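Local coordinates for protein diaminopimelate decarboxylase (Methanocaldococcus jannaschii, PDB 1TWI) that catalyses the pyridoxal-phosphate-dependent decarboxylation of meso-diaminopimelate to L-lysine, the last step of lysine biosynthesis, as a homodimer, at residues R78-K82 against L83-A87; K115-E118 against E119-G123; I222-T225 against R226-D230; I272-M275 against L276-D280; E418-A421 against D422-A425. One frame throughout, in Å; residues are numbered along the deposited sequence.

How the contacts relate
All five contacts are local ones, between neighbours in sequence, and they follow one another along the chain in numerical order. Contacts 1 to 4 lie in the pyridoxal-binding TIM barrel: contact 1 ends helix 74-82, contact 2 starts helix 117-125, contact 3 sits within helix 219-237 and contact 4 ends helix 264-276. Contacts 3 and 4, with centres 10 Å apart, touch directly, Thr-225 and Met-229 packing on Met-275 and Tyr-278. Contact 5, on the short helix 420-423, lies across the chain's centre from them, 49 and 55 Å away between centres. Contacts 1, 2 and 5 all touch the second subunit, so helix ends from both parts of the chain help build the dimer.

Contact 1: residues R78-K82 against L83-A87; sequences RLLAK and LGCGA
The backbone of 78-82 forms the last turn of helix 74-82, and Leu-83 N gives a final helical bond to Leu-79 O (3.0 Å) before a Schellman motif ends the helix. The motif's two bonds run from Cys-85 N back to Leu-80 O (3.2 Å) and, inside that loop, from Gly-84 N to Ala-81 O at 2.9 Å, the latter donor well above the carbonyl plane. Gly-84 carries the positive phi of 99° that turns the chain out of the helix; glycine suits this angle, having no side chain to meet the preceding carbonyl. The motif thus completes the helix of a beta-alpha-beta unit in the TIM barrel and delivers the chain to strand 86-89.

Among the side chains, Leu-83 lies along the end of the helix, its CD1 packed against Leu-80 CD2 at 4.3 Å and its CG close to Leu-79 CD1. Cys-85 turns back toward the helix: its CB is 3.1 Å from Leu-80 O, the oxygen that also accepts from Cys-85 N. SG stands anti to the backbone N (chi1 -163°), and the side chain packs on Tyr-44, Val-64 and Tyr-66. Lys-82 NZ forms a salt bridge with the terminal carboxylate of Leu-434 of the second subunit. One water joins the helix end to the residue just before strand 86-89, donating to Ala-81 O at 2.8 Å and to Cys-85 O at 2.7 Å.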
loop_
_atom_site.group_PDB
_atom_site.type_symbol
_atom_site.label_atom_id
_atom_site.label_comp_id
_atom_site.label_asym_id
_atom_site.label_seq_id
_atom_site.Cartn_x
_atom_site.Cartn_y
_atom_site.Cartn_z
ATOM N N ARG A 78 -16.856 14.433 -9.019
ATOM C CA ARG A 78 -18.012 15.235 -9.423
ATOM C C ARG A 78 -17.570 16.657 -9.736
ATOM O O ARG A 78 -18.106 17.274 -10.658
ATOM C CB ARG A 78 -19.146 15.215 -8.349
ATOM C CG ARG A 78 -19.877 13.865 -8.379
ATOM C CD ARG A 78 -21.098 13.745 -7.482
ATOM N NE ARG A 78 -22.216 14.520 -8.011
ATOM C CZ ARG A 78 -23.092 14.132 -8.942
ATOM N NH1 ARG A 78 -23.060 12.930 -9.533
ATOM N NH2 ARG A 78 -24.038 14.989 -9.281
ATOM N N LEU A 79 -16.602 17.167 -8.968
ATOM C CA LEU A 79 -16.071 18.519 -9.223
ATOM C C LEU A 79 -15.504 18.526 -10.630
ATOM O O LEU A 79 -15.858 19.383 -11.471
ATOM C CB LEU A 79 -14.940 18.840 -8.232
ATOM C CG LEU A 79 -14.098 20.132 -8.523
ATOM C CD1 LEU A 79 -14.992 21.455 -8.575
ATOM C CD2 LEU A 79 -12.967 20.214 -7.474
ATOM N N LEU A 80 -14.579 17.580 -10.897
ATOM C CA LEU A 80 -13.968 17.516 -12.210
ATOM C C LEU A 80 -15.005 17.336 -13.340
ATOM O O LEU A 80 -14.898 18.014 -14.367
ATOM C CB LEU A 80 -12.820 16.450 -12.240
ATOM C CG LEU A 80 -11.585 17.032 -11.530
ATOM C CD1 LEU A 80 -10.622 15.909 -11.118
ATOM C CD2 LEU A 80 -10.909 18.042 -12.490
ATOM N N ALA A 81 -16.042 16.510 -13.128
ATOM C CA ALA A 81 -17.072 16.336 -14.160
ATOM C C ALA A 81 -17.776 17.706 -14.434
ATOM O O ALA A 81 -18.022 18.083 -15.598
ATOM C CB ALA A 81 -18.167 15.313 -13.698
ATOM N N LYS A 82 -18.130 18.397 -13.366
ATOM C CA LYS A 82 -18.789 19.677 -13.513
ATOM C C LYS A 82 -17.924 20.708 -14.237
ATOM O O LYS A 82 -18.467 21.602 -14.872
ATOM C CB LYS A 82 -19.218 20.213 -12.148
ATOM C CG LYS A 82 -20.472 19.502 -11.624
ATOM C CD LYS A 82 -21.066 20.347 -10.517
ATOM C CE LYS A 82 -22.277 19.714 -9.818
ATOM N NZ LYS A 82 -23.474 19.561 -10.699
ATOM N N LEU A 83 -16.607 20.576 -14.171
ATOM C CA LEU A 83 -15.742 21.486 -14.911
ATOM C C LEU A 83 -15.676 21.168 -16.426
ATOM O O LEU A 83 -15.112 21.953 -17.195
ATOM C CB LEU A 83 -14.324 21.494 -14.326
ATOM C CG LEU A 83 -14.200 21.994 -12.887
ATOM C CD1 LEU A 83 -12.751 21.901 -12.410
ATOM C CD2 LEU A 83 -14.687 23.463 -12.831
ATOM N N GLY A 84 -16.267 20.053 -16.850
ATOM C CA GLY A 84 -16.241 19.658 -18.260
ATOM C C GLY A 84 -15.167 18.616 -18.578
ATOM O O GLY A 84 -14.913 18.231 -19.735
ATOM N N CYS A 85 -14.524 18.141 -17.523
ATOM C CA CYS A 85 -13.449 17.172 -17.672
ATOM C C CYS A 85 -13.940 15.749 -18.003
ATOM O O CYS A 85 -15.064 15.371 -17.620
ATOM C CB CYS A 85 -12.667 17.164 -16.349
ATOM S SG CYS A 85 -11.028 16.412 -16.443
ATOM N N GLY A 86 -13.126 14.986 -18.745
ATOM C CA GLY A 86 -13.456 13.585 -19.052
ATOM C C GLY A 86 -12.821 12.671 -18.005
ATOM O O GLY A 86 -12.375 13.151 -16.954
ATOM N N ALA A 87 -12.746 11.364 -18.295
ATOM C CA ALA A 87 -12.176 10.400 -17.352
ATOM C C ALA A 87 -11.421 9.277 -18.019
ATOM O O ALA A 87 -11.893 8.709 -18.992
ATOM C CB ALA A 87 -13.295 9.767 -16.502
HETATM O O HOH W 1 -17.654 16.255 -17.634
#

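Contact 2: residues K115-E118 against E119-G123; sequences KTKE and EIIMG
Thr-116 and Glu-119 exchange bonds in both directions, each side chain accepting from the other's backbone. Thr-116 OG1 takes the amide of Glu-119 N at 3.1 Å, and Glu-119 OE1 receives Thr-116 N, also at 3.1 Å and nearly straight at 166°. The threonine hydroxyl sits between its own backbone N and carbonyl carbon (chi1 65°), which brings it to the amide of Glu-119. Glu-119 stretches beyond CG and brings OE1 back to the threonine, accepting on the anti lone pair, the one facing away from OE2. That other oxygen is bound by Gly-92 N, so both ends of the carboxylate are held. The pair is a capping box, with Thr-116 as N-cap of helix 117-125, in the beta-alpha-beta unit between strands 108-110 and 130-133 of the TIM barrel. Regular helical bonding begins at once, Ile-120 N meeting Thr-116 O at 2.9 Å. Ile-120 CD1 lies 3.5 Å from that same oxygen and 4.1 Å from Lys-115 CB, its side chain packing on Leu-141 and Phe-131. Ile-121, one turn after Lys-117, brings its CD1 to Lys-117 CG at 4.1 Å. Lys-115 NZ forms a salt bridge with Glu-138, while Lys-115 O accepts from His-308 of the second subunit.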
loop_
_atom_site.group_PDB
_atom_site.type_symbol
_atom_site.label_atom_id
_atom_site.label_comp_id
_atom_site.label_asym_id
_atom_site.label_seq_id
_atom_site.Cartn_x
_atom_site.Cartn_y
_atom_site.Cartn_z
ATOM N N LYS A 115 -8.606 -6.504 -18.647
ATOM C CA LYS A 115 -10.004 -6.169 -18.635
ATOM C C LYS A 115 -10.794 -7.475 -18.647
ATOM O O LYS A 115 -10.550 -8.342 -19.451
ATOM C CB LYS A 115 -10.343 -5.329 -19.862
ATOM C CG LYS A 115 -9.444 -4.058 -19.962
ATOM C CD LYS A 115 -10.285 -2.865 -20.326
ATOM C CE LYS A 115 -9.577 -1.665 -21.141
ATOM N NZ LYS A 115 -8.235 -1.922 -21.771
ATOM N N THR A 116 -11.746 -7.597 -17.757
ATOM C CA THR A 116 -12.540 -8.815 -17.683
ATOM C C THR A 116 -13.794 -8.672 -18.508
ATOM O O THR A 116 -14.258 -7.568 -18.844
ATOM C CB THR A 116 -13.042 -9.066 -16.247
ATOM O OG1 THR A 116 -13.938 -7.992 -15.931
ATOM C CG2 THR A 116 -11.888 -9.121 -15.231
ATOM N N LYS A 117 -14.420 -9.803 -18.765
ATOM C CA LYS A 117 -15.629 -9.770 -19.552
ATOM C C LYS A 117 -16.679 -8.887 -18.883
ATOM O O LYS A 117 -17.399 -8.140 -19.551
ATOM C CB LYS A 117 -16.207 -11.190 -19.720
ATOM C CG LYS A 117 -17.428 -11.197 -20.680
ATOM C CD LYS A 117 -17.639 -12.601 -21.193
ATOM C CE LYS A 117 -18.419 -12.626 -22.494
ATOM N NZ LYS A 117 -17.616 -12.530 -23.760
ATOM N N GLU A 118 -16.809 -8.997 -17.562
ATOM C CA GLU A 118 -17.803 -8.152 -16.890
ATOM C C GLU A 118 -17.523 -6.648 -17.087
ATOM O O GLU A 118 -18.440 -5.850 -17.228
ATOM C CB GLU A 118 -17.808 -8.460 -15.396
ATOM C CG GLU A 118 -18.297 -9.901 -15.087
ATOM C CD GLU A 118 -17.345 -11.098 -15.475
ATOM O OE1 GLU A 118 -16.057 -11.010 -15.702
ATOM O OE2 GLU A 118 -17.967 -12.219 -15.536
ATOM N N GLU A 119 -16.249 -6.264 -17.049
ATOM C CA GLU A 119 -15.883 -4.853 -17.234
ATOM C C GLU A 119 -16.172 -4.418 -18.659
ATOM O O GLU A 119 -16.557 -3.267 -18.919
ATOM C CB GLU A 119 -14.397 -4.634 -16.908
ATOM C CG GLU A 119 -14.118 -4.678 -15.403
ATOM C CD GLU A 119 -12.619 -4.569 -15.092
ATOM O OE1 GLU A 119 -11.819 -5.269 -15.773
ATOM O OE2 GLU A 119 -12.242 -3.822 -14.158
ATOM N N ILE A 120 -15.924 -5.314 -19.602
ATOM C CA ILE A 120 -16.197 -4.966 -21.008
ATOM C C ILE A 120 -17.734 -4.781 -21.219
ATOM O O ILE A 120 -18.162 -3.844 -21.904
ATOM C CB ILE A 120 -15.583 -6.055 -21.931
ATOM C CG1 ILE A 120 -14.042 -5.888 -21.890
ATOM C CG2 ILE A 120 -16.097 -5.910 -23.402
ATOM C CD1 ILE A 120 -13.240 -7.125 -22.214
ATOM N N ILE A 121 -18.546 -5.646 -20.585
ATOM C CA ILE A 121 -20.009 -5.538 -20.720
ATOM C C ILE A 121 -20.382 -4.177 -20.199
ATOM O O ILE A 121 -21.198 -3.453 -20.815
ATOM C CB ILE A 121 -20.767 -6.653 -19.868
ATOM C CG1 ILE A 121 -20.732 -8.004 -20.612
ATOM C CG2 ILE A 121 -22.217 -6.270 -19.610
ATOM C CD1 ILE A 121 -20.903 -9.274 -19.680
ATOM N N MET A 122 -19.785 -3.790 -19.078
ATOM C CA MET A 122 -20.112 -2.509 -18.481
ATOM C C MET A 122 -19.770 -1.338 -19.371
ATOM O O MET A 122 -20.577 -0.404 -19.494
ATOM C CB MET A 122 -19.404 -2.354 -17.121
ATOM C CG MET A 122 -19.736 -1.068 -16.364
ATOM S SD MET A 122 -18.904 -0.986 -14.661
ATOM C CE MET A 122 -18.823 -2.618 -14.412
ATOM N N GLY A 123 -18.572 -1.364 -19.971
ATOM C CA GLY A 123 -18.194 -0.262 -20.855
ATOM C C GLY A 123 -19.083 -0.204 -22.101
ATOM O O GLY A 123 -19.385 0.891 -22.614
#

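Contact 3: residues I222-T225 against R226-D230; sequences IEET and RKVMD
Glu-223 reaches forward across Lys-227, one turn further along helix 219-237, and Glu-223 OE2 meets Lys-227 NZ in a short salt bridge of 2.6 Å. This is an i to i+4 pair on an outer helix of the TIM barrel, which links strand 202-208 to strand 244-246. The glutamate leaves with CG anti to its backbone N (chi1 178°) and then bends at chi2, while the lysine kinks at chi2 and chi4. The ammonium approaches OE2 from the syn side, 23° out of the carboxylate plane. Each charged end has a further partner in the neighbouring loop: OE2 accepts from Asn-164 N, and Lys-227 NZ donates to Asn-162 O, so the pair ties the helix to that loop.

Arg-226 runs extended beside Ile-222, with NE 3.7 Å from Ile-222 CG2. Glu-224 CG lies against Val-228 CG2 at 4.0 Å, and Thr-225 CG2 meets Met-229 CG at 4.3 Å on the side turned to helix 264-276. The planes of the Glu-223 carboxylate and the Arg-226 guanidinium are 62° apart, and the two groups do not bond directly. A water spans them, donating to Glu-223 OE1 at 2.5 Å and accepting from Arg-226 NH1 at 2.9 Å, in the guanidinium plane.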
loop_
_atom_site.group_PDB
_atom_site.type_symbol
_atom_site.label_atom_id
_atom_site.label_comp_id
_atom_site.label_asym_id
_atom_site.label_seq_id
_atom_site.Cartn_x
_atom_site.Cartn_y
_atom_site.Cartn_z
ATOM N N ILE A 222 7.960 14.915 -26.265
ATOM C CA ILE A 222 8.174 15.225 -27.680
ATOM C C ILE A 222 8.467 13.886 -28.424
ATOM O O ILE A 222 7.883 13.611 -29.464
ATOM C CB ILE A 222 9.435 16.172 -27.866
ATOM C CG1 ILE A 222 9.169 17.550 -27.267
ATOM C CG2 ILE A 222 9.747 16.350 -29.345
ATOM C CD1 ILE A 222 10.450 18.414 -27.035
ATOM N N GLU A 223 9.356 13.057 -27.886
ATOM C CA GLU A 223 9.709 11.801 -28.560
ATOM C C GLU A 223 8.489 10.861 -28.661
ATOM O O GLU A 223 8.288 10.203 -29.676
ATOM C CB GLU A 223 10.868 11.113 -27.814
ATOM C CG GLU A 223 11.299 9.758 -28.410
ATOM C CD GLU A 223 11.987 9.885 -29.770
ATOM O OE1 GLU A 223 12.326 11.027 -30.212
ATOM O OE2 GLU A 223 12.198 8.815 -30.392
ATOM N N GLU A 224 7.705 10.781 -27.590
ATOM C CA GLU A 224 6.461 9.993 -27.637
ATOM C C GLU A 224 5.577 10.544 -28.762
ATOM O O GLU A 224 5.038 9.797 -29.590
ATOM C CB GLU A 224 5.667 10.136 -26.301
ATOM C CG GLU A 224 4.194 9.588 -26.392
ATOM C CD GLU A 224 3.286 10.022 -25.234
ATOM O OE1 GLU A 224 3.663 10.959 -24.449
ATOM O OE2 GLU A 224 2.168 9.463 -25.117
ATOM N N THR A 225 5.437 11.866 -28.831
ATOM C CA THR A 225 4.523 12.412 -29.844
ATOM C C THR A 225 4.998 12.125 -31.268
ATOM O O THR A 225 4.190 11.733 -32.146
ATOM C CB THR A 225 4.322 13.944 -29.639
ATOM O OG1 THR A 225 3.817 14.185 -28.312
ATOM C CG2 THR A 225 3.310 14.466 -30.584
ATOM N N ARG A 226 6.311 12.275 -31.479
ATOM C CA ARG A 226 6.845 11.997 -32.792
ATOM C C ARG A 226 6.599 10.517 -33.166
ATOM O O ARG A 226 6.170 10.218 -34.262
ATOM C CB ARG A 226 8.348 12.215 -32.817
ATOM C CG ARG A 226 8.811 13.689 -32.594
ATOM C CD ARG A 226 10.345 13.760 -32.685
ATOM N NE ARG A 226 10.853 15.131 -32.623
ATOM C CZ ARG A 226 12.150 15.454 -32.639
ATOM N NH1 ARG A 226 13.075 14.472 -32.708
ATOM N NH2 ARG A 226 12.513 16.757 -32.656
ATOM N N LYS A 227 6.896 9.604 -32.253
ATOM C CA LYS A 227 6.785 8.187 -32.628
ATOM C C LYS A 227 5.352 7.662 -32.755
ATOM O O LYS A 227 5.079 6.732 -33.550
ATOM C CB LYS A 227 7.653 7.370 -31.684
ATOM C CG LYS A 227 9.141 7.838 -31.744
ATOM C CD LYS A 227 9.689 7.507 -33.129
ATOM C CE LYS A 227 10.990 8.303 -33.461
ATOM N NZ LYS A 227 12.149 7.751 -32.800
ATOM N N VAL A 228 4.440 8.280 -31.997
ATOM C CA VAL A 228 3.034 7.932 -32.098
ATOM C C VAL A 228 2.537 8.461 -33.451
ATOM O O VAL A 228 1.886 7.740 -34.217
ATOM C CB VAL A 228 2.189 8.548 -30.942
ATOM C CG1 VAL A 228 0.667 8.387 -31.263
ATOM C CG2 VAL A 228 2.526 7.823 -29.614
ATOM N N MET A 229 2.871 9.699 -33.782
ATOM C CA MET A 229 2.435 10.217 -35.060
ATOM C C MET A 229 3.080 9.456 -36.238
ATOM O O MET A 229 2.434 9.272 -37.299
ATOM C CB MET A 229 2.712 11.752 -35.142
ATOM C CG MET A 229 1.798 12.602 -34.210
ATOM S SD MET A 229 -0.003 12.303 -34.457
ATOM C CE MET A 229 -0.340 13.286 -35.959
ATOM N N ASP A 230 4.347 9.044 -36.088
ATOM C CA ASP A 230 4.974 8.268 -37.149
ATOM C C ASP A 230 4.126 7.009 -37.375
ATOM O O ASP A 230 3.974 6.533 -38.509
ATOM C CB ASP A 230 6.378 7.790 -36.759
ATOM C CG ASP A 230 7.446 8.912 -36.807
ATOM O OD1 ASP A 230 7.181 10.008 -37.323
ATOM O OD2 ASP A 230 8.547 8.638 -36.329
HETATM O O HOH W 2 13.230 11.614 -32.487
#

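Contact 4: residues I272-M275 against L276-D280; sequences INTM and LKYKD
Tyr-278 swings its ring back alongside Thr-274, so that the ring edge faces the last carbonyls of helix 264-276. Tyr-278 CD1 lies 3.3 Å from Thr-274 O, with Met-275 O also near the ring plane, and Tyr-278 CE1 is 4.2 Å from the methyl CG2 of Thr-274. The ring is put there by chi1 of -58°, which sets CG opposite the carbonyl carbon and beside the backbone N. Thr-274 offers its methyl because CG2 stands trans to the backbone N, while OG1 bonds back to Ala-270 O within the same helix. Ile-272 CG2 touches Leu-276 CD1 at 3.9 Å, both side chains packing on Arg-53 of helix 37-58. Lys-277 is fully extended beyond CG, its aliphatic chain passing the carbonyls of Asn-273 and Thr-274, with CG 3.5 Å from Asn-273 O.

The backbone bonds change character here. Leu-276 N still makes a helical i to i+4 bond to Ile-272 O (3.0 Å), but Lys-277 N and Tyr-278 N turn to Thr-274 O and Met-275 O, each at 3.1 Å. These i to i+3 bonds tighten the exit, and Leu-276 to Lys-279 form a type I turn, leading the chain of this TIM-barrel helix toward strand 286-289. Met-275 packs on Trp-54 and Pro-285. Tyr-278 OH bonds to Asp-230 OD1 of helix 219-237, and its ring packs on Met-229 and Val-233 there. Polar at its tip and apolar along its ring, Tyr-278 therefore joins the C-terminal end of its helix to the adjacent one by both kinds of contact.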
loop_
_atom_site.group_PDB
_atom_site.type_symbol
_atom_site.label_atom_id
_atom_site.label_comp_id
_atom_site.label_asym_id
_atom_site.label_seq_id
_atom_site.Cartn_x
_atom_site.Cartn_y
_atom_site.Cartn_z
ATOM N N ILE A 272 1.695 20.067 -29.576
ATOM C CA ILE A 272 0.994 20.643 -30.702
ATOM C C ILE A 272 1.907 20.942 -31.892
ATOM O O ILE A 272 1.575 20.576 -33.037
ATOM C CB ILE A 272 0.187 21.907 -30.236
ATOM C CG1 ILE A 272 -0.921 21.485 -29.277
ATOM C CG2 ILE A 272 -0.414 22.665 -31.447
ATOM C CD1 ILE A 272 -1.623 22.717 -28.617
ATOM N N ASN A 273 3.053 21.552 -31.639
ATOM C CA ASN A 273 3.978 21.830 -32.743
ATOM C C ASN A 273 4.495 20.503 -33.330
ATOM O O ASN A 273 4.789 20.415 -34.512
ATOM C CB ASN A 273 5.131 22.758 -32.279
ATOM C CG ASN A 273 4.611 24.205 -31.956
ATOM O OD1 ASN A 273 3.853 24.797 -32.759
ATOM N ND2 ASN A 273 4.993 24.754 -30.788
ATOM N N THR A 274 4.574 19.442 -32.529
ATOM C CA THR A 274 5.049 18.200 -33.102
ATOM C C THR A 274 3.954 17.602 -33.970
ATOM O O THR A 274 4.217 17.237 -35.131
ATOM C CB THR A 274 5.480 17.167 -32.055
ATOM O OG1 THR A 274 6.658 17.633 -31.404
ATOM C CG2 THR A 274 5.834 15.820 -32.741
ATOM N N MET A 275 2.728 17.479 -33.447
ATOM C CA MET A 275 1.650 16.886 -34.248
ATOM C C MET A 275 1.351 17.655 -35.550
ATOM O O MET A 275 1.026 17.030 -36.566
ATOM C CB MET A 275 0.330 16.781 -33.444
ATOM C CG MET A 275 0.438 15.794 -32.247
ATOM S SD MET A 275 -1.033 15.820 -31.264
ATOM C CE MET A 275 -2.046 14.810 -32.380
ATOM N N LEU A 276 1.441 18.990 -35.527
ATOM C CA LEU A 276 1.158 19.750 -36.753
ATOM C C LEU A 276 2.171 19.534 -37.895
ATOM O O LEU A 276 1.878 19.860 -39.020
ATOM C CB LEU A 276 1.029 21.243 -36.464
ATOM C CG LEU A 276 -0.210 21.604 -35.637
ATOM C CD1 LEU A 276 -0.156 23.097 -35.325
ATOM C CD2 LEU A 276 -1.476 21.305 -36.417
ATOM N N LYS A 277 3.337 18.963 -37.609
ATOM C CA LYS A 277 4.325 18.635 -38.635
ATOM C C LYS A 277 3.758 17.578 -39.565
ATOM O O LYS A 277 4.249 17.399 -40.701
ATOM C CB LYS A 277 5.582 18.021 -38.008
ATOM C CG LYS A 277 6.430 19.041 -37.246
ATOM C CD LYS A 277 7.493 18.403 -36.377
ATOM C CE LYS A 277 8.344 19.515 -35.786
ATOM N NZ LYS A 277 9.613 18.957 -35.199
ATOM N N TYR A 278 2.738 16.856 -39.095
ATOM C CA TYR A 278 2.190 15.738 -39.892
ATOM C C TYR A 278 0.928 16.018 -40.662
ATOM O O TYR A 278 0.397 15.091 -41.315
ATOM C CB TYR A 278 1.921 14.515 -38.988
ATOM C CG TYR A 278 3.139 14.010 -38.250
ATOM C CD1 TYR A 278 3.645 14.685 -37.147
ATOM C CD2 TYR A 278 3.790 12.844 -38.671
ATOM C CE1 TYR A 278 4.785 14.216 -36.464
ATOM C CE2 TYR A 278 4.921 12.363 -38.003
ATOM C CZ TYR A 278 5.416 13.053 -36.902
ATOM O OH TYR A 278 6.556 12.548 -36.279
ATOM N N LYS A 279 0.467 17.279 -40.605
ATOM C CA LYS A 279 -0.779 17.699 -41.243
ATOM C C LYS A 279 -0.880 17.498 -42.737
ATOM O O LYS A 279 -1.977 17.527 -43.278
ATOM C CB LYS A 279 -1.107 19.156 -40.936
ATOM C CG LYS A 279 -0.194 20.139 -41.639
ATOM C CD LYS A 279 -0.915 21.441 -41.879
ATOM C CE LYS A 279 -0.380 22.585 -41.063
ATOM N NZ LYS A 279 -0.869 23.878 -41.713
ATOM N N ASP A 280 0.229 17.317 -43.436
ATOM C CA ASP A 280 0.038 17.059 -44.829
ATOM C C ASP A 280 0.013 15.579 -45.144
ATOM O O ASP A 280 -0.273 15.206 -46.279
ATOM C CB ASP A 280 1.096 17.733 -45.681
ATOM C CG ASP A 280 0.854 19.219 -45.792
ATOM O OD1 ASP A 280 -0.321 19.659 -45.657
ATOM O OD2 ASP A 280 1.842 19.937 -46.015
#

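Contact 5: residues E418-A421 against D422-A425; sequences ETYA and DLIA
This is a helix N-terminus contact at the surface: Thr-419 and Asp-422 form a capping box at the start of the short helix 420-423, which follows strand 410-415 near the end of the chain and faces the second subunit. Thr-419 N donates, almost straight at 168°, to Asp-422 OD2 at 2.9 Å, which accepts on its anti lone pair, facing away from OD1. In return Asp-422 N donates to Thr-419 OG1 at 3.1 Å. The hydroxyl reaches that amide because chi1 of 63° tucks OG1 over the first turn. Asp-422 crosses the threonine at a slant, and its CB lies 3.8 Å from Glu-418 CB just ahead of the cap.

The helix itself is short and loosely bonded. Leu-423 N reaches Thr-419 O at 3.3 Å and has only a weak bond to Tyr-420 O, and regular bonding goes little further. Leu-423 lies along Tyr-420, its CD1 meeting the rim of the ring. Both pack on Gly-93 of the second subunit, whose Tyr-96 meets the Tyr-420 ring, and Ile-424 lies on Ile-97 of that same subunit.

The charges around the box have partners too: Glu-418 OE2 pairs with Arg-400, and Asp-422 OD2 forms a salt bridge with Lys-426 of the second subunit, which probably favours the charged carboxylate. On the hydrophobic side, Leu-423 CD1 stops 4.0 Å from Tyr-420 CD1.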
loop_
_atom_site.group_PDB
_atom_site.type_symbol
_atom_site.label_atom_id
_atom_site.label_comp_id
_atom_site.label_asym_id
_atom_site.label_seq_id
_atom_site.Cartn_x
_atom_site.Cartn_y
_atom_site.Cartn_z
ATOM N N GLU A 418 -12.732 6.059 9.115
ATOM C CA GLU A 418 -13.174 4.721 9.496
ATOM C C GLU A 418 -12.992 4.523 11.023
ATOM O O GLU A 418 -11.950 4.916 11.584
ATOM C CB GLU A 418 -12.337 3.662 8.731
ATOM C CG GLU A 418 -12.798 3.532 7.264
ATOM C CD GLU A 418 -11.888 2.669 6.447
ATOM O OE1 GLU A 418 -10.664 2.840 6.549
ATOM O OE2 GLU A 418 -12.420 1.827 5.682
ATOM N N THR A 419 -13.978 3.913 11.687
ATOM C CA THR A 419 -13.895 3.648 13.135
ATOM C C THR A 419 -13.354 2.264 13.348
ATOM O O THR A 419 -13.112 1.531 12.370
ATOM C CB THR A 419 -15.306 3.630 13.834
ATOM O OG1 THR A 419 -16.074 2.546 13.280
ATOM C CG2 THR A 419 -16.042 4.965 13.580
ATOM N N TYR A 420 -13.109 1.932 14.619
ATOM C CA TYR A 420 -12.654 0.581 14.939
ATOM C C TYR A 420 -13.701 -0.400 14.392
ATOM O O TYR A 420 -13.334 -1.464 13.880
ATOM C CB TYR A 420 -12.507 0.365 16.477
ATOM C CG TYR A 420 -11.383 1.183 17.102
ATOM C CD1 TYR A 420 -10.231 1.487 16.382
ATOM C CD2 TYR A 420 -11.488 1.690 18.387
ATOM C CE1 TYR A 420 -9.202 2.296 16.925
ATOM C CE2 TYR A 420 -10.454 2.489 18.956
ATOM C CZ TYR A 420 -9.323 2.781 18.202
ATOM O OH TYR A 420 -8.339 3.582 18.748
ATOM N N ALA A 421 -15.002 -0.043 14.464
ATOM C CA ALA A 421 -16.043 -0.958 13.975
ATOM C C ALA A 421 -15.903 -1.164 12.474
ATOM O O ALA A 421 -16.211 -2.257 11.941
ATOM C CB ALA A 421 -17.528 -0.412 14.343
ATOM N N ASP A 422 -15.446 -0.132 11.756
ATOM C CA ASP A 422 -15.291 -0.323 10.316
ATOM C C ASP A 422 -14.139 -1.310 9.965
ATOM O O ASP A 422 -14.158 -1.958 8.902
ATOM C CB ASP A 422 -14.971 1.024 9.611
ATOM C CG ASP A 422 -16.172 1.952 9.496
ATOM O OD1 ASP A 422 -17.174 1.558 8.910
ATOM O OD2 ASP A 422 -16.095 3.102 9.945
ATOM N N LEU A 423 -13.114 -1.372 10.820
ATOM C CA LEU A 423 -11.951 -2.210 10.558
ATOM C C LEU A 423 -12.352 -3.675 10.380
ATOM O O LEU A 423 -11.750 -4.377 9.565
ATOM C CB LEU A 423 -10.950 -2.127 11.706
ATOM C CG LEU A 423 -10.289 -0.736 11.896
ATOM C CD1 LEU A 423 -9.431 -0.741 13.190
ATOM C CD2 LEU A 423 -9.417 -0.464 10.653
ATOM N N ILE A 424 -13.347 -4.124 11.148
ATOM C CA ILE A 424 -13.792 -5.527 11.072
ATOM C C ILE A 424 -15.145 -5.695 10.413
ATOM O O ILE A 424 -15.767 -6.773 10.499
ATOM C CB ILE A 424 -13.857 -6.189 12.505
ATOM C CG1 ILE A 424 -14.772 -5.330 13.427
ATOM C CG2 ILE A 424 -12.411 -6.333 13.126
ATOM C CD1 ILE A 424 -15.012 -5.923 14.771
ATOM N N ALA A 425 -15.608 -4.670 9.702
ATOM C CA ALA A 425 -16.951 -4.768 9.116
ATOM C C ALA A 425 -17.126 -5.721 7.931
ATOM O O ALA A 425 -18.248 -5.908 7.490
ATOM C CB ALA A 425 -17.491 -3.350 8.745
#